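Local structure of processed glycerol phosphate lipoteichoic acid synthase 2 (Bacillus subtilis, 2W8D) at residues L95-Q100 with P345-D350; M169-F174 with T195-F200; A314-H319 with D334-E339. The protein belongs to the sulfatase family of the alkaline phosphatase superfamily and holds a magnesium ion. One frame throughout, in Å; residues are numbered along the deposited sequence.

Contact 1: residues L95-Q100 with P345-D350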
ATOM      1  N   LEU A  95      -1.588  10.770   3.700  1.00 16.66           N
ATOM      2  CA  LEU A  95      -0.847  11.462   4.739  1.00 16.66           C
ATOM      3  C   LEU A  95       0.143  10.491   5.362  1.00 16.51           C
ATOM      4  O   LEU A  95      -0.147   9.316   5.546  1.00 16.08           O
ATOM      5  CB  LEU A  95      -1.779  12.002   5.818  1.00 17.01           C
ATOM      6  CG  LEU A  95      -2.764  13.117   5.484  1.00 18.81           C
ATOM      7  CD1 LEU A  95      -3.665  13.347   6.715  1.00 15.91           C
ATOM      8  CD2 LEU A  95      -1.988  14.382   5.066  1.00 18.69           C
ATOM      9  N   TYR A  96       1.325  10.992   5.678  1.00 16.92           N
ATOM     10  CA  TYR A  96       2.367  10.169   6.281  1.00 16.69           C
ATOM     11  C   TYR A  96       2.022   9.725   7.711  1.00 17.29           C
ATOM     12  O   TYR A  96       1.377  10.451   8.473  1.00 16.16           O
ATOM     13  CB  TYR A  96       3.708  10.920   6.270  1.00 16.24           C
ATOM     14  CG  TYR A  96       4.239  11.072   4.889  1.00 15.07           C
ATOM     15  CD1 TYR A  96       5.079  10.099   4.339  1.00 17.32           C
ATOM     16  CD2 TYR A  96       3.879  12.163   4.109  1.00 12.57           C
ATOM     17  CE1 TYR A  96       5.557  10.221   3.029  1.00 18.24           C
ATOM     18  CE2 TYR A  96       4.323  12.292   2.825  1.00 13.77           C
ATOM     19  CZ  TYR A  96       5.168  11.343   2.282  1.00 16.83           C
ATOM     20  OH  TYR A  96       5.613  11.500   0.990  1.00 17.28           O
ATOM     21  N   PRO A  97       2.465   8.514   8.071  1.00 17.83           N
ATOM     22  CA  PRO A  97       2.334   7.974   9.419  1.00 17.96           C
ATOM     23  C   PRO A  97       3.291   8.702  10.357  1.00 18.24           C
ATOM     24  O   PRO A  97       3.997   9.623   9.933  1.00 18.36           O
ATOM     25  CB  PRO A  97       2.800   6.533   9.239  1.00 18.13           C
ATOM     26  CG  PRO A  97       3.855   6.656   8.157  1.00 18.31           C
ATOM     27  CD  PRO A  97       3.244   7.623   7.184  1.00 17.31           C
ATOM     28  N   LEU A  98       3.312   8.319  11.625  1.00 18.95           N
ATOM     29  CA  LEU A  98       4.192   9.019  12.588  1.00 19.11           C
ATOM     30  C   LEU A  98       5.660   8.616  12.368  1.00 18.37           C
ATOM     31  O   LEU A  98       5.933   7.507  11.919  1.00 18.28           O
ATOM     32  CB  LEU A  98       3.778   8.706  14.027  1.00 19.06           C
ATOM     33  CG  LEU A  98       2.377   9.069  14.530  1.00 18.66           C
ATOM     34  CD1 LEU A  98       2.179   8.541  15.931  1.00 15.51           C
ATOM     35  CD2 LEU A  98       2.283  10.579  14.585  1.00 19.06           C
ATOM     36  N   ALA A  99       6.573   9.520  12.675  1.00 18.18           N
ATOM     37  CA  ALA A  99       7.988   9.251  12.634  1.00 19.91           C
ATOM     38  C   ALA A  99       8.433   8.175  13.638  1.00 20.61           C
ATOM     39  O   ALA A  99       9.393   7.456  13.338  1.00 21.70           O
ATOM     40  CB  ALA A  99       8.826  10.574  12.850  1.00 19.40           C
ATOM     41  N   GLN A 100       7.786   8.127  14.816  1.00 20.18           N
ATOM     42  CA  GLN A 100       7.947   7.072  15.846  1.00 21.02           C
ATOM     43  C   GLN A 100       6.560   6.596  16.361  1.00 19.95           C
ATOM     44  O   GLN A 100       5.644   7.405  16.500  1.00 19.71           O
ATOM     45  CB  GLN A 100       8.680   7.610  17.073  1.00 20.95           C
ATOM     46  CG  GLN A 100      10.019   8.297  16.798  1.00 28.29           C
ATOM     47  CD  GLN A 100      11.226   7.400  17.050  1.00 36.03           C
ATOM     48  OE1 GLN A 100      11.346   6.297  16.480  1.00 39.85           O
ATOM     49  NE2 GLN A 100      12.144   7.880  17.902  1.00 37.61           N
ATOM     50  N   PRO A 345       9.789  10.720  -0.642  1.00 19.63           N
ATOM     51  CA  PRO A 345      10.272  10.665   0.751  1.00 19.91           C
ATOM     52  C   PRO A 345      10.120   9.287   1.355  1.00 19.82           C
ATOM     53  O   PRO A 345       9.172   8.548   1.013  1.00 20.37           O
ATOM     54  CB  PRO A 345       9.338  11.619   1.509  1.00 18.98           C
ATOM     55  CG  PRO A 345       8.670  12.436   0.482  1.00 19.61           C
ATOM     56  CD  PRO A 345       8.647  11.642  -0.808  1.00 19.29           C
ATOM     57  N   PHE A 346      11.054   8.976   2.250  1.00 19.63           N
ATOM     58  CA  PHE A 346      10.941   7.908   3.243  1.00 19.18           C
ATOM     59  C   PHE A 346      10.556   8.533   4.578  1.00 18.72           C
ATOM     60  O   PHE A 346      10.859   9.710   4.838  1.00 18.50           O
ATOM     61  CB  PHE A 346      12.293   7.219   3.413  1.00 19.39           C
ATOM     62  CG  PHE A 346      12.655   6.309   2.293  1.00 21.30           C
ATOM     63  CD1 PHE A 346      11.898   6.271   1.123  1.00 24.90           C
ATOM     64  CD2 PHE A 346      13.776   5.474   2.401  1.00 23.36           C
ATOM     65  CE1 PHE A 346      12.252   5.414   0.041  1.00 24.95           C
ATOM     66  CE2 PHE A 346      14.135   4.618   1.349  1.00 24.62           C
ATOM     67  CZ  PHE A 346      13.357   4.582   0.166  1.00 24.90           C
ATOM     68  N   ARG A 347       9.892   7.773   5.443  1.00 18.58           N
ATOM     69  CA  ARG A 347       9.470   8.337   6.732  1.00 18.59           C
ATOM     70  C   ARG A 347      10.646   8.957   7.564  1.00 19.15           C
ATOM     71  O   ARG A 347      10.470   9.956   8.256  1.00 18.66           O
ATOM     72  CB  ARG A 347       8.667   7.304   7.573  1.00 18.17           C
ATOM     73  CG  ARG A 347       7.937   7.921   8.778  1.00 16.17           C
ATOM     74  CD  ARG A 347       8.139   9.438   8.693  1.00 19.88           C
ATOM     75  NE  ARG A 347       6.949  10.152   8.993  1.00 20.74           N
ATOM     76  CZ  ARG A 347       6.869  11.442   9.237  1.00 19.43           C
ATOM     77  NH1 ARG A 347       7.941  12.221   9.205  1.00 19.25           N
ATOM     78  NH2 ARG A 347       5.681  11.930   9.541  1.00 18.64           N
ATOM     79  N   ASN A 348      11.832   8.370   7.509  1.00 19.07           N
ATOM     80  CA  ASN A 348      12.888   8.873   8.357  1.00 20.13           C
ATOM     81  C   ASN A 348      13.628  10.077   7.725  1.00 20.49           C
ATOM     82  O   ASN A 348      14.604  10.548   8.281  1.00 20.75           O
ATOM     83  CB  ASN A 348      13.872   7.758   8.709  1.00 19.50           C
ATOM     84  CG  ASN A 348      14.669   7.296   7.494  1.00 20.94           C
ATOM     85  OD1 ASN A 348      14.464   7.805   6.373  1.00 19.24           O
ATOM     86  ND2 ASN A 348      15.571   6.329   7.700  1.00 16.83           N
ATOM     87  N   GLY A 349      13.175  10.577   6.578  1.00 20.51           N
ATOM     88  CA  GLY A 349      13.852  11.740   5.990  1.00 20.69           C
ATOM     89  C   GLY A 349      14.835  11.385   4.869  1.00 21.13           C
ATOM     90  O   GLY A 349      15.187  12.249   4.089  1.00 21.07           O
ATOM     91  N   ASP A 350      15.310  10.131   4.805  1.00 20.16           N
ATOM     92  CA  ASP A 350      15.946   9.624   3.605  1.00 20.36           C
ATOM     93  C   ASP A 350      14.962   9.810   2.448  1.00 20.32           C
ATOM     94  O   ASP A 350      13.770  10.132   2.645  1.00 19.85           O
ATOM     95  CB  ASP A 350      16.307   8.131   3.755  1.00 20.31           C
ATOM     96  CG  ASP A 350      17.361   7.891   4.862  1.00 22.66           C
ATOM     97  OD1 ASP A 350      17.928   8.871   5.410  1.00 24.85           O
ATOM     98  OD2 ASP A 350      17.628   6.725   5.205  1.00 25.81           O
TER

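Contact 2: residues M169-F174 with T195-F200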
HETATM    1  N   MSE A 169      -5.993 -16.324  10.257  1.00 25.89           N
HETATM    2  CA  MSE A 169      -6.365 -17.116   9.073  1.00 24.39           C
HETATM    3  C   MSE A 169      -5.223 -17.157   8.054  1.00 22.72           C
HETATM    4  O   MSE A 169      -4.571 -16.151   7.801  1.00 21.07           O
HETATM    5  CB  MSE A 169      -7.590 -16.537   8.371  1.00 24.11           C
HETATM    6  CG  MSE A 169      -8.868 -16.628   9.128  1.00 26.81           C
HETATM    7 SE   MSE A 169      -9.553 -18.445   9.405  1.00 34.56          SE
HETATM    8  CE  MSE A 169     -10.004 -18.908   7.542  1.00 29.56           C
ATOM      9  N   LYS A 170      -5.022 -18.323   7.460  1.00 21.36           N
ATOM     10  CA  LYS A 170      -4.223 -18.453   6.251  1.00 20.34           C
ATOM     11  C   LYS A 170      -4.948 -17.813   5.056  1.00 19.59           C
ATOM     12  O   LYS A 170      -6.171 -17.887   4.966  1.00 20.72           O
ATOM     13  CB  LYS A 170      -3.975 -19.930   5.977  1.00 20.36           C
ATOM     14  CG  LYS A 170      -3.050 -20.592   6.979  1.00 20.22           C
ATOM     15  CD  LYS A 170      -2.991 -22.082   6.733  1.00 22.83           C
ATOM     16  CE  LYS A 170      -2.025 -22.782   7.666  1.00 23.06           C
ATOM     17  NZ  LYS A 170      -2.332 -24.249   7.641  1.00 24.67           N
ATOM     18  N   ASP A 171      -4.199 -17.210   4.139  1.00 18.27           N
ATOM     19  CA  ASP A 171      -4.752 -16.539   2.967  1.00 17.38           C
ATOM     20  C   ASP A 171      -5.713 -17.377   2.074  1.00 17.37           C
ATOM     21  O   ASP A 171      -6.758 -16.879   1.712  1.00 17.91           O
ATOM     22  CB  ASP A 171      -3.624 -15.929   2.134  1.00 17.29           C
ATOM     23  CG  ASP A 171      -2.817 -14.882   2.900  1.00 19.98           C
ATOM     24  OD1 ASP A 171      -3.242 -14.449   4.008  1.00 22.50           O
ATOM     25  OD2 ASP A 171      -1.734 -14.487   2.396  1.00 22.09           O
ATOM     26  N   LYS A 172      -5.371 -18.617   1.718  1.00 16.64           N
ATOM     27  CA  LYS A 172      -6.262 -19.450   0.878  1.00 17.75           C
ATOM     28  C   LYS A 172      -7.694 -19.603   1.403  1.00 17.19           C
ATOM     29  O   LYS A 172      -8.610 -19.231   0.690  1.00 17.42           O
ATOM     30  CB  LYS A 172      -5.659 -20.811   0.495  1.00 17.72           C
ATOM     31  CG  LYS A 172      -4.591 -20.722  -0.617  1.00 19.65           C
ATOM     32  CD  LYS A 172      -4.102 -22.094  -1.025  1.00 20.88           C
ATOM     33  CE  LYS A 172      -2.845 -22.013  -1.863  1.00 22.98           C
ATOM     34  NZ  LYS A 172      -2.176 -23.368  -1.968  1.00 27.30           N
ATOM     35  N   PRO A 173      -7.890 -20.092   2.651  1.00 16.78           N
ATOM     36  CA  PRO A 173      -9.272 -20.110   3.188  1.00 17.06           C
ATOM     37  C   PRO A 173      -9.833 -18.722   3.530  1.00 17.23           C
ATOM     38  O   PRO A 173     -11.041 -18.520   3.481  1.00 16.74           O
ATOM     39  CB  PRO A 173      -9.169 -20.975   4.449  1.00 16.52           C
ATOM     40  CG  PRO A 173      -7.718 -20.955   4.803  1.00 17.14           C
ATOM     41  CD  PRO A 173      -6.953 -20.809   3.529  1.00 16.41           C
ATOM     42  N   PHE A 174      -8.966 -17.770   3.870  1.00 17.93           N
ATOM     43  CA  PHE A 174      -9.432 -16.414   4.127  1.00 17.66           C
ATOM     44  C   PHE A 174     -10.090 -15.863   2.858  1.00 17.89           C
ATOM     45  O   PHE A 174     -11.194 -15.350   2.919  1.00 18.75           O
ATOM     46  CB  PHE A 174      -8.292 -15.521   4.634  1.00 17.57           C
ATOM     47  CG  PHE A 174      -8.512 -14.068   4.404  1.00 15.88           C
ATOM     48  CD1 PHE A 174      -9.404 -13.357   5.179  1.00 15.23           C
ATOM     49  CD2 PHE A 174      -7.825 -13.408   3.395  1.00 15.60           C
ATOM     50  CE1 PHE A 174      -9.604 -12.000   4.963  1.00 15.56           C
ATOM     51  CE2 PHE A 174      -8.026 -12.053   3.170  1.00 14.56           C
ATOM     52  CZ  PHE A 174      -8.917 -11.352   3.958  1.00 13.72           C
ATOM     53  N   THR A 195      -3.943  -9.455   3.899  1.00 16.19           N
ATOM     54  CA  THR A 195      -3.415 -10.818   3.963  1.00 16.38           C
ATOM     55  C   THR A 195      -2.541 -10.942   5.199  1.00 16.98           C
ATOM     56  O   THR A 195      -2.108  -9.939   5.725  1.00 17.60           O
ATOM     57  CB  THR A 195      -2.623 -11.219   2.673  1.00 16.35           C
ATOM     58  OG1 THR A 195      -1.419 -10.419   2.515  1.00 15.96           O
ATOM     59  CG2 THR A 195      -3.519 -11.069   1.458  1.00 14.85           C
ATOM     60  N   LEU A 196      -2.257 -12.176   5.609  1.00 17.84           N
ATOM     61  CA  LEU A 196      -1.549 -12.528   6.846  1.00 17.64           C
ATOM     62  C   LEU A 196      -0.388 -13.509   6.706  1.00 18.06           C
ATOM     63  O   LEU A 196       0.526 -13.498   7.552  1.00 18.65           O
ATOM     64  CB  LEU A 196      -2.530 -13.218   7.798  1.00 17.32           C
ATOM     65  CG  LEU A 196      -3.273 -12.251   8.705  1.00 19.45           C
ATOM     66  CD1 LEU A 196      -4.282 -12.970   9.570  1.00 18.01           C
ATOM     67  CD2 LEU A 196      -2.270 -11.400   9.529  1.00 18.98           C
ATOM     68  N   SER A 197      -0.467 -14.402   5.715  1.00 17.64           N
ATOM     69  CA  SER A 197       0.354 -15.595   5.653  1.00 17.81           C
ATOM     70  C   SER A 197       1.847 -15.313   5.420  1.00 18.66           C
ATOM     71  O   SER A 197       2.673 -16.029   5.951  1.00 18.48           O
ATOM     72  CB  SER A 197      -0.162 -16.551   4.564  1.00 18.34           C
ATOM     73  OG  SER A 197      -1.281 -17.337   4.999  1.00 19.79           O
ATOM     74  N   ASN A 198       2.198 -14.280   4.652  1.00 18.38           N
ATOM     75  CA  ASN A 198       3.620 -14.017   4.390  1.00 19.61           C
ATOM     76  C   ASN A 198       4.269 -13.156   5.491  1.00 20.34           C
ATOM     77  O   ASN A 198       4.880 -12.118   5.195  1.00 20.30           O
ATOM     78  CB  ASN A 198       3.826 -13.388   2.999  1.00 18.71           C
ATOM     79  CG  ASN A 198       5.251 -13.486   2.518  1.00 20.14           C
ATOM     80  OD1 ASN A 198       5.889 -14.547   2.645  1.00 20.51           O
ATOM     81  ND2 ASN A 198       5.767 -12.393   1.941  1.00 17.01           N
ATOM     82  N   HIS A 199       4.109 -13.585   6.748  1.00 21.02           N
ATOM     83  CA  HIS A 199       4.625 -12.870   7.931  1.00 21.44           C
ATOM     84  C   HIS A 199       5.916 -13.492   8.392  1.00 20.74           C
ATOM     85  O   HIS A 199       6.052 -14.712   8.352  1.00 20.24           O
ATOM     86  CB  HIS A 199       3.620 -12.909   9.096  1.00 22.65           C
ATOM     87  CG  HIS A 199       2.926 -11.600   9.345  1.00 27.24           C
ATOM     88  ND1 HIS A 199       1.554 -11.450   9.257  1.00 30.65           N
ATOM     89  CD2 HIS A 199       3.418 -10.371   9.657  1.00 30.27           C
ATOM     90  CE1 HIS A 199       1.230 -10.196   9.525  1.00 32.13           C
ATOM     91  NE2 HIS A 199       2.342  -9.521   9.768  1.00 31.93           N
ATOM     92  N   PHE A 200       6.892 -12.645   8.777  1.00 20.30           N
ATOM     93  CA  PHE A 200       8.127 -13.083   9.434  1.00 19.10           C
ATOM     94  C   PHE A 200       7.813 -14.085  10.562  1.00 19.09           C
ATOM     95  O   PHE A 200       6.846 -13.890  11.267  1.00 19.35           O
ATOM     96  CB  PHE A 200       8.778 -11.842  10.043  1.00 19.24           C
ATOM     97  CG  PHE A 200      10.105 -12.099  10.670  1.00 19.50           C
ATOM     98  CD1 PHE A 200      11.283 -11.922   9.926  1.00 17.68           C
ATOM     99  CD2 PHE A 200      10.192 -12.531  12.014  1.00 18.96           C
ATOM    100  CE1 PHE A 200      12.545 -12.170  10.516  1.00 19.84           C
ATOM    101  CE2 PHE A 200      11.451 -12.791  12.608  1.00 18.75           C
ATOM    102  CZ  PHE A 200      12.627 -12.598  11.861  1.00 19.28           C
TER
HETATM  103  O   HOH W   1       0.390 -12.841   2.844  1.00 17.75           O

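Contact 3: residues A314-H319 with D334-E339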
ATOM      1  N   ALA A 314      -3.774   6.821  -3.342  1.00 16.81           N
ATOM      2  CA  ALA A 314      -5.154   7.284  -3.137  1.00 17.34           C
ATOM      3  C   ALA A 314      -5.636   8.250  -4.223  1.00 17.17           C
ATOM      4  O   ALA A 314      -6.740   8.069  -4.727  1.00 17.01           O
ATOM      5  CB  ALA A 314      -5.351   7.898  -1.718  1.00 15.93           C
ATOM      6  N   PRO A 315      -4.808   9.278  -4.575  1.00 17.32           N
ATOM      7  CA  PRO A 315      -5.170  10.165  -5.710  1.00 16.84           C
ATOM      8  C   PRO A 315      -5.127   9.509  -7.082  1.00 17.57           C
ATOM      9  O   PRO A 315      -5.815   9.960  -7.992  1.00 18.90           O
ATOM     10  CB  PRO A 315      -4.121  11.275  -5.652  1.00 16.94           C
ATOM     11  CG  PRO A 315      -3.050  10.793  -4.642  1.00 16.35           C
ATOM     12  CD  PRO A 315      -3.763   9.885  -3.719  1.00 15.90           C
ATOM     13  N   THR A 316      -4.322   8.471  -7.263  1.00 17.36           N
ATOM     14  CA  THR A 316      -4.301   7.788  -8.538  1.00 16.47           C
ATOM     15  C   THR A 316      -5.698   7.176  -8.713  1.00 16.37           C
ATOM     16  O   THR A 316      -6.369   7.379  -9.739  1.00 16.39           O
ATOM     17  CB  THR A 316      -3.161   6.703  -8.571  1.00 17.16           C
ATOM     18  OG1 THR A 316      -1.897   7.287  -8.180  1.00 17.40           O
ATOM     19  CG2 THR A 316      -3.027   6.093  -9.923  1.00 12.57           C
ATOM     20  N   ILE A 317      -6.137   6.478  -7.670  1.00 16.26           N
ATOM     21  CA  ILE A 317      -7.385   5.740  -7.656  1.00 16.33           C
ATOM     22  C   ILE A 317      -8.575   6.652  -7.751  1.00 17.05           C
ATOM     23  O   ILE A 317      -9.478   6.404  -8.534  1.00 17.85           O
ATOM     24  CB  ILE A 317      -7.502   4.910  -6.384  1.00 16.31           C
ATOM     25  CG1 ILE A 317      -6.323   3.931  -6.308  1.00 15.59           C
ATOM     26  CG2 ILE A 317      -8.855   4.185  -6.322  1.00 16.50           C
ATOM     27  CD1 ILE A 317      -6.067   3.175  -7.613  1.00 14.18           C
ATOM     28  N   LEU A 318      -8.580   7.712  -6.956  1.00 17.51           N
ATOM     29  CA  LEU A 318      -9.671   8.671  -6.977  1.00 17.88           C
ATOM     30  C   LEU A 318      -9.823   9.278  -8.370  1.00 17.51           C
ATOM     31  O   LEU A 318     -10.926   9.352  -8.895  1.00 17.78           O
ATOM     32  CB  LEU A 318      -9.448   9.747  -5.917  1.00 17.86           C
ATOM     33  CG  LEU A 318     -10.366   9.865  -4.699  1.00 20.09           C
ATOM     34  CD1 LEU A 318     -11.378   8.717  -4.477  1.00 21.93           C
ATOM     35  CD2 LEU A 318      -9.563  10.163  -3.466  1.00 22.29           C
ATOM     36  N   HIS A 319      -8.698   9.657  -8.971  1.00 17.51           N
ATOM     37  CA  HIS A 319      -8.670  10.186 -10.327  1.00 17.12           C
ATOM     38  C   HIS A 319      -9.244   9.211 -11.332  1.00 16.63           C
ATOM     39  O   HIS A 319     -10.074   9.609 -12.140  1.00 16.53           O
ATOM     40  CB  HIS A 319      -7.270  10.689 -10.724  1.00 16.53           C
ATOM     41  CG  HIS A 319      -6.882  11.951 -10.014  1.00 18.37           C
ATOM     42  ND1 HIS A 319      -5.630  12.522 -10.121  1.00 17.75           N
ATOM     43  CD2 HIS A 319      -7.581  12.738  -9.155  1.00 17.94           C
ATOM     44  CE1 HIS A 319      -5.577  13.608  -9.371  1.00 16.46           C
ATOM     45  NE2 HIS A 319      -6.750  13.764  -8.779  1.00 18.21           N
ATOM     46  N   ASP A 334      -0.915  11.955  -7.836  1.00 17.48           N
ATOM     47  CA  ASP A 334      -1.412  10.990  -8.820  1.00 16.42           C
ATOM     48  C   ASP A 334      -0.274  10.529  -9.733  1.00 16.51           C
ATOM     49  O   ASP A 334       0.332  11.331 -10.442  1.00 16.39           O
ATOM     50  CB  ASP A 334      -2.536  11.643  -9.633  1.00 15.78           C
ATOM     51  CG  ASP A 334      -3.040  10.779 -10.799  1.00 15.18           C
ATOM     52  OD1 ASP A 334      -2.650   9.615 -10.973  1.00 17.12           O
ATOM     53  OD2 ASP A 334      -3.847  11.286 -11.578  1.00 12.83           O
ATOM     54  N   ILE A 335       0.003   9.233  -9.714  1.00 16.75           N
ATOM     55  CA  ILE A 335       1.088   8.677 -10.509  1.00 17.99           C
ATOM     56  C   ILE A 335       0.835   8.838 -11.996  1.00 18.61           C
ATOM     57  O   ILE A 335       1.767   9.040 -12.762  1.00 19.62           O
ATOM     58  CB  ILE A 335       1.392   7.187 -10.135  1.00 17.98           C
ATOM     59  CG1 ILE A 335       1.508   7.040  -8.623  1.00 15.41           C
ATOM     60  CG2 ILE A 335       2.715   6.709 -10.765  1.00 18.64           C
ATOM     61  CD1 ILE A 335       1.463   5.594  -8.110  1.00 13.89           C
ATOM     62  N   LEU A 336      -0.431   8.788 -12.415  1.00 19.34           N
ATOM     63  CA  LEU A 336      -0.734   8.890 -13.854  1.00 19.27           C
ATOM     64  C   LEU A 336      -0.710  10.323 -14.357  1.00 18.97           C
ATOM     65  O   LEU A 336      -0.807  10.547 -15.544  1.00 18.96           O
ATOM     66  CB  LEU A 336      -2.071   8.204 -14.204  1.00 19.12           C
ATOM     67  CG  LEU A 336      -2.067   6.734 -13.770  1.00 18.70           C
ATOM     68  CD1 LEU A 336      -3.403   6.040 -14.051  1.00 17.48           C
ATOM     69  CD2 LEU A 336      -0.872   5.993 -14.418  1.00 15.23           C
ATOM     70  N   SER A 337      -0.579  11.289 -13.454  1.00 18.66           N
ATOM     71  CA  SER A 337      -0.511  12.697 -13.836  1.00 18.86           C
ATOM     72  C   SER A 337       0.779  13.044 -14.574  1.00 19.26           C
ATOM     73  O   SER A 337       1.865  12.577 -14.194  1.00 18.84           O
ATOM     74  CB  SER A 337      -0.623  13.586 -12.604  1.00 18.81           C
ATOM     75  OG  SER A 337      -0.370  14.937 -12.940  1.00 18.25           O
ATOM     76  N   LYS A 338       0.667  13.885 -15.607  1.00 19.48           N
ATOM     77  CA  LYS A 338       1.854  14.362 -16.325  1.00 20.22           C
ATOM     78  C   LYS A 338       2.865  15.053 -15.398  1.00 20.42           C
ATOM     79  O   LYS A 338       4.071  14.865 -15.548  1.00 20.37           O
ATOM     80  CB  LYS A 338       1.479  15.293 -17.490  1.00 20.15           C
ATOM     81  CG  LYS A 338       1.243  14.602 -18.836  1.00 21.04           C
ATOM     82  CD  LYS A 338      -0.231  14.197 -18.995  1.00 23.71           C
ATOM     83  CE  LYS A 338      -0.690  14.087 -20.473  1.00 24.64           C
ATOM     84  NZ  LYS A 338      -0.376  12.760 -21.079  1.00 24.72           N
ATOM     85  N   GLU A 339       2.354  15.840 -14.450  1.00 20.78           N
ATOM     86  CA  GLU A 339       3.158  16.648 -13.540  1.00 21.34           C
ATOM     87  C   GLU A 339       3.646  15.867 -12.313  1.00 21.79           C
ATOM     88  O   GLU A 339       4.271  16.456 -11.422  1.00 23.10           O
ATOM     89  CB  GLU A 339       2.343  17.860 -13.045  1.00 21.82           C
ATOM     90  CG  GLU A 339       1.294  18.470 -14.061  1.00 22.82           C
ATOM     91  CD  GLU A 339       0.386  19.570 -13.437  1.00 24.34           C
ATOM     92  OE1 GLU A 339      -0.372  20.235 -14.191  1.00 25.95           O
ATOM     93  OE2 GLU A 339       0.439  19.787 -12.204  1.00 23.30           O
TER

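Contact 1: residues L95-Q100 with P345-D350
The loop at A99 and the turn at R347 draw to within 6.2 Å, CA to CA, where a type I beta turn from F346 to G349 joins the antiparallel strands 344-345 and 351-352 into a beta hairpin. From this hairpin R347 reaches across, illustrating how one arginine can hold a loop through a single carbonyl. Its CG stands anti to the backbone N, but the chain then bends at chi2 (5°, which sets CD) and again at chi3. The grip is side-on: both R347 NE, at 3.1 Å, and R347 NH2, at 2.9 Å, donate to P97 O, which lies close to the guanidinium plane. NH2 comes nearly along the C=O axis, whereas NE sits above the carbonyl plane. A99 N lies above one guanidinium face, toward its rim, and R347 CG rests 3.7 Å from L98 O. R347 NH2 also forms a salt bridge with D393 of helix 380-397, so the arginine ties the hairpin to both loop and helix. At strand 344-345, Y96 and P345 cross at about a right angle. The hydroxyl of Y96, hydrogen-bonded to E388, touches the CG-CD side of the proline, with Y96 OH 3.2 Å from P345 CG and 3.5 Å from P345 CD.

Contact 2: residues M169-F174 with T195-F200
D171 and S197 face each other with similar first torsions: in each the terminal group lies anti to its own carbonyl carbon and beside its own N, at -61° for D171 CG and -81° for S197 OG. Polar groups then pair in both directions. S197 OG accepts from D171 N at 3.0 Å, taking up an amide in the first turn of helix 171-183, just after K170 at the N-cap position. In return, D171 OD1 collects two backbone amides. L196 N meets it at 2.9 Å on the syn lone pair, in a nearly straight bond of 175°, while S197 N approaches from above the carboxylate plane at 3.3 Å. OD1 is thus gripped by two main-chain donors, and the nearby helix start would probably favour the negative charge of the carboxylate.

The other oxygen has its own partner. A water donates to D171 OD2 at 2.7 Å and to T195 OG1, and accepts from N198 N, so it bridges the aspartate to the T195 hydroxyl and the N198 amide. D171 OD2 also packs 3.4 Å from T195 CB. T195 OG1 is further bonded to S38 O, and the methylene of L196, through CB, rests 3.6 Å from M169 O. Helix 171-183 and strand 189-194 form an alpha/beta unit, and the contact pins the start of the helix to the loop leaving the strand. That loop carries H199, whose NE2 bonds the phosphate of the phosphothreonine at position 84, which with E40, D258 and H259 forms the magnesium site, as expected of the alkaline phosphatase superfamily.

Contact 3: residues A314-H319 with D334-E339
H319 and D334 meet in a short histidine-carboxylate hydrogen bond, 2.6 Å from H319 ND1 to D334 OD2, with an N-H...O angle of 167°. The oxygen lies in the plane of the imidazole, yet the ring nitrogen stands above the carboxylate plane, and the two planes are turned 68° apart. Beside it, T316 OG1 accepts from I335 N at 3.1 Å in an almost linear bond, and T316 CG2 touches L336 CG at 4.0 Å. D334 OD1 comes within 3.5 Å of T316 CA, its carboxylate lying against the helix backbone.

The second oxygen of the aspartate serves its own segment: D334 OD1 accepts from L336 N, which stands above the carboxylate plane at 2.8 Å from it, an Asx turn set within a type I beta turn from D334 to S337. One carboxylate thus shapes the loop and holds it to helix 313-320, which belongs to the alpha/beta sulfatase fold. Further out, H319 NE2 bonds to T325 OG1, and the bonds at the two ring nitrogens together restrain its rotation. The hydroxyl of T316 bonds to D312 O, four residues earlier, just before the helix. I335 reaches F72 and L292 of the central sheet, and I335 O accepts from K306 NZ.

How the contacts relate
Along the chain, contact 1 spans the other two: its segments, 95-100 and 345-350, bracket contact 2 and then contact 3, which follow in series. In space the three are separate. Contacts 1 and 3 come nearest, with about 7 Å between closest atoms and 21 Å between centres, and the loop of 334-339 runs on into the strand that begins the hairpin of contact 1. Contact 2 lies about 27 Å from contact 1 and 30 Å from contact 3, centre to centre, on the opposite side of the chain's centre from contact 3. The magnesium ion lies about 8 Å from the T195 side chain of contact 2 and about 13 Å from the P97 side chain of contact 1.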